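Local atomic coordinates of maleylacetate reductase (Agrobacterium tumefaciens, PDB entry 3HL0), a protein that catalyses the NAD-dependent reduction of maleylacetate to 3-oxoadipate, probably as a step in gamma-resorcylate breakdown. Residues R30-S35 against P148-Y153. Residues are numbered along the deposited sequence; the frame is centred on the assembly and turned at random.
With CA (calcium ion), chain C.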
loop_
_atom_site.group_PDB
_atom_site.type_symbol
_atom_site.label_atom_id
_atom_site.label_comp_id
_atom_site.label_asym_id
_atom_site.label_seq_id
_atom_site.Cartn_x
_atom_site.Cartn_y
_atom_site.Cartn_z
ATOM N N ARG A 30 31.678 -2.383 9.775
ATOM C CA ARG A 30 33.042 -2.711 10.207
ATOM C C ARG A 30 33.106 -3.053 11.695
ATOM O O ARG A 30 33.827 -3.985 12.095
ATOM C CB ARG A 30 33.999 -1.576 9.850
ATOM C CG ARG A 30 34.274 -1.490 8.358
ATOM C CD ARG A 30 35.413 -0.538 8.075
ATOM N NE ARG A 30 35.383 -0.049 6.694
ATOM C CZ ARG A 30 34.923 1.153 6.335
ATOM N NH1 ARG A 30 34.922 1.522 5.054
ATOM N NH2 ARG A 30 34.466 1.993 7.257
ATOM N N ARG A 31 32.309 -2.336 12.494
ATOM C CA ARG A 31 32.267 -2.493 13.953
ATOM C C ARG A 31 31.779 -3.886 14.377
ATOM O O ARG A 31 32.214 -4.414 15.407
ATOM C CB ARG A 31 31.417 -1.386 14.570
ATOM C CG ARG A 31 31.437 -1.299 16.087
ATOM C CD ARG A 31 30.692 -0.066 16.577
ATOM N NE ARG A 31 30.738 0.034 18.036
ATOM C CZ ARG A 31 31.652 0.716 18.719
ATOM N NH1 ARG A 31 32.613 1.391 18.084
ATOM N NH2 ARG A 31 31.610 0.726 20.047
ATOM N N LEU A 32 30.905 -4.489 13.575
ATOM C CA LEU A 32 30.521 -5.887 13.750
ATOM C C LEU A 32 31.582 -6.893 13.269
ATOM O O LEU A 32 31.382 -8.109 13.392
ATOM C CB LEU A 32 29.187 -6.174 13.048
ATOM C CG LEU A 32 27.917 -5.458 13.534
ATOM C CD1 LEU A 32 26.823 -5.498 12.431
ATOM C CD2 LEU A 32 27.398 -6.053 14.849
ATOM N N GLY A 33 32.690 -6.407 12.706
ATOM C CA GLY A 33 33.698 -7.288 12.097
ATOM C C GLY A 33 33.238 -7.965 10.815
ATOM O O GLY A 33 33.754 -9.019 10.441
ATOM N N LEU A 34 32.269 -7.339 10.139
ATOM C CA LEU A 34 31.689 -7.865 8.901
ATOM C C LEU A 34 32.087 -7.016 7.689
ATOM O O LEU A 34 32.677 -5.935 7.843
ATOM C CB LEU A 34 30.145 -7.902 9.051
ATOM C CG LEU A 34 29.675 -8.747 10.246
ATOM C CD1 LEU A 34 28.154 -8.681 10.383
ATOM C CD2 LEU A 34 30.172 -10.193 10.179
ATOM N N SER A 35 31.772 -7.485 6.482
ATOM C CA SER A 35 32.291 -6.805 5.294
ATOM C C SER A 35 31.440 -6.910 4.014
ATOM O O SER A 35 31.808 -6.358 2.988
ATOM C CB SER A 35 33.752 -7.244 5.019
ATOM O OG SER A 35 33.803 -8.579 4.533
ATOM N N PRO A 148 17.128 -7.389 15.910
ATOM C CA PRO A 148 18.276 -6.830 15.156
ATOM C C PRO A 148 19.449 -6.340 16.033
ATOM O O PRO A 148 19.247 -5.764 17.109
ATOM C CB PRO A 148 17.660 -5.658 14.356
ATOM C CG PRO A 148 16.212 -6.086 14.198
ATOM C CD PRO A 148 15.850 -6.754 15.516
ATOM N N GLU A 149 20.655 -6.576 15.540
ATOM C CA GLU A 149 21.870 -6.181 16.241
ATOM C C GLU A 149 22.066 -4.682 16.340
ATOM O O GLU A 149 22.544 -4.192 17.364
ATOM C CB GLU A 149 23.090 -6.760 15.539
ATOM C CG GLU A 149 23.356 -8.217 15.852
ATOM C CD GLU A 149 22.370 -9.193 15.215
ATOM O OE1 GLU A 149 21.649 -8.854 14.244
ATOM O OE2 GLU A 149 22.280 -10.339 15.713
ATOM N N VAL A 150 21.796 -3.952 15.251
ATOM C CA VAL A 150 22.133 -2.542 15.207
ATOM C C VAL A 150 20.971 -1.784 14.557
ATOM O O VAL A 150 20.398 -2.279 13.591
ATOM C CB VAL A 150 23.435 -2.293 14.380
ATOM C CG1 VAL A 150 23.716 -0.820 14.248
ATOM C CG2 VAL A 150 24.639 -3.040 14.981
ATOM N N VAL A 151 20.612 -0.624 15.086
ATOM C CA VAL A 151 19.593 0.193 14.428
ATOM C C VAL A 151 20.190 1.571 14.216
ATOM O O VAL A 151 20.825 2.111 15.132
ATOM C CB VAL A 151 18.365 0.344 15.345
ATOM C CG1 VAL A 151 17.300 1.200 14.671
ATOM C CG2 VAL A 151 17.804 -1.009 15.720
ATOM N N ILE A 152 20.074 2.093 12.985
ATOM C CA ILE A 152 20.555 3.441 12.650
ATOM C C ILE A 152 19.329 4.289 12.372
ATOM O O ILE A 152 18.636 4.081 11.374
ATOM C CB ILE A 152 21.502 3.393 11.421
ATOM C CG1 ILE A 152 22.712 2.537 11.769
ATOM C CG2 ILE A 152 21.946 4.797 11.004
ATOM C CD1 ILE A 152 23.685 2.419 10.564
ATOM N N TYR A 153 19.067 5.242 13.250
ATOM C CA TYR A 153 17.938 6.147 13.078
ATOM C C TYR A 153 18.410 7.461 12.471
ATOM O O TYR A 153 19.138 8.253 13.114
ATOM C CB TYR A 153 17.290 6.473 14.426
ATOM C CG TYR A 153 16.396 5.386 14.981
ATOM C CD1 TYR A 153 15.190 5.065 14.346
ATOM C CD2 TYR A 153 16.736 4.717 16.162
ATOM C CE1 TYR A 153 14.327 4.074 14.885
ATOM C CE2 TYR A 153 15.923 3.760 16.690
ATOM C CZ TYR A 153 14.716 3.439 16.071
ATOM O OH TYR A 153 13.926 2.485 16.618
HETATM CA CA CA C . 21.133 -12.423 15.364
HETATM O O HOH W 1 20.363 -11.081 13.359
HETATM O O HOH W 2 19.615 -11.627 16.814
HETATM O O HOH W 3 20.094 -14.061 14.183
HETATM O O HOH W 4 21.712 -14.491 16.393
HETATM O O HOH W 5 23.113 -12.822 13.980
#
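The CA atoms nearest each other across the contact, those of L32 and E149, are 9.0 Å apart, and only side-chain atoms meet where the loop after helix 25-31 faces the entry to strand 150-153. L32 and V150 meet end to end through their methyls: CG2 of V150 lies 4.1 Å from L32 CD2 and 4.2 Å from L32 CD1. With CG1 anti to the backbone N (chi1 175°), CG2 is the V150 branch that faces L32. L32 CD2 also reaches E149 CB, more loosely, at 4.4 Å. The helix closes just here with a Schellman motif, in which G33 has positive phi and G33 N bonds to R30 O at 2.7 Å. Strand 150-153 lies between strands 15-17 and 113-118 in the parallel sheet of the N-terminal, nucleotide-binding domain, and helix 25-31 packs on it, with V150 and I152 both touching E28. A turn in the E149 chain (chi2 72°) takes the carboxylate away from L32 to the calcium ion. OE2 binds the calcium at 2.4 Å, and five waters complete the shell. E149 OE1 is not a ligand, at 3.8 Å from the calcium; it accepts hydrogen bonds from Q114 N and from water 1, which links it to the ion.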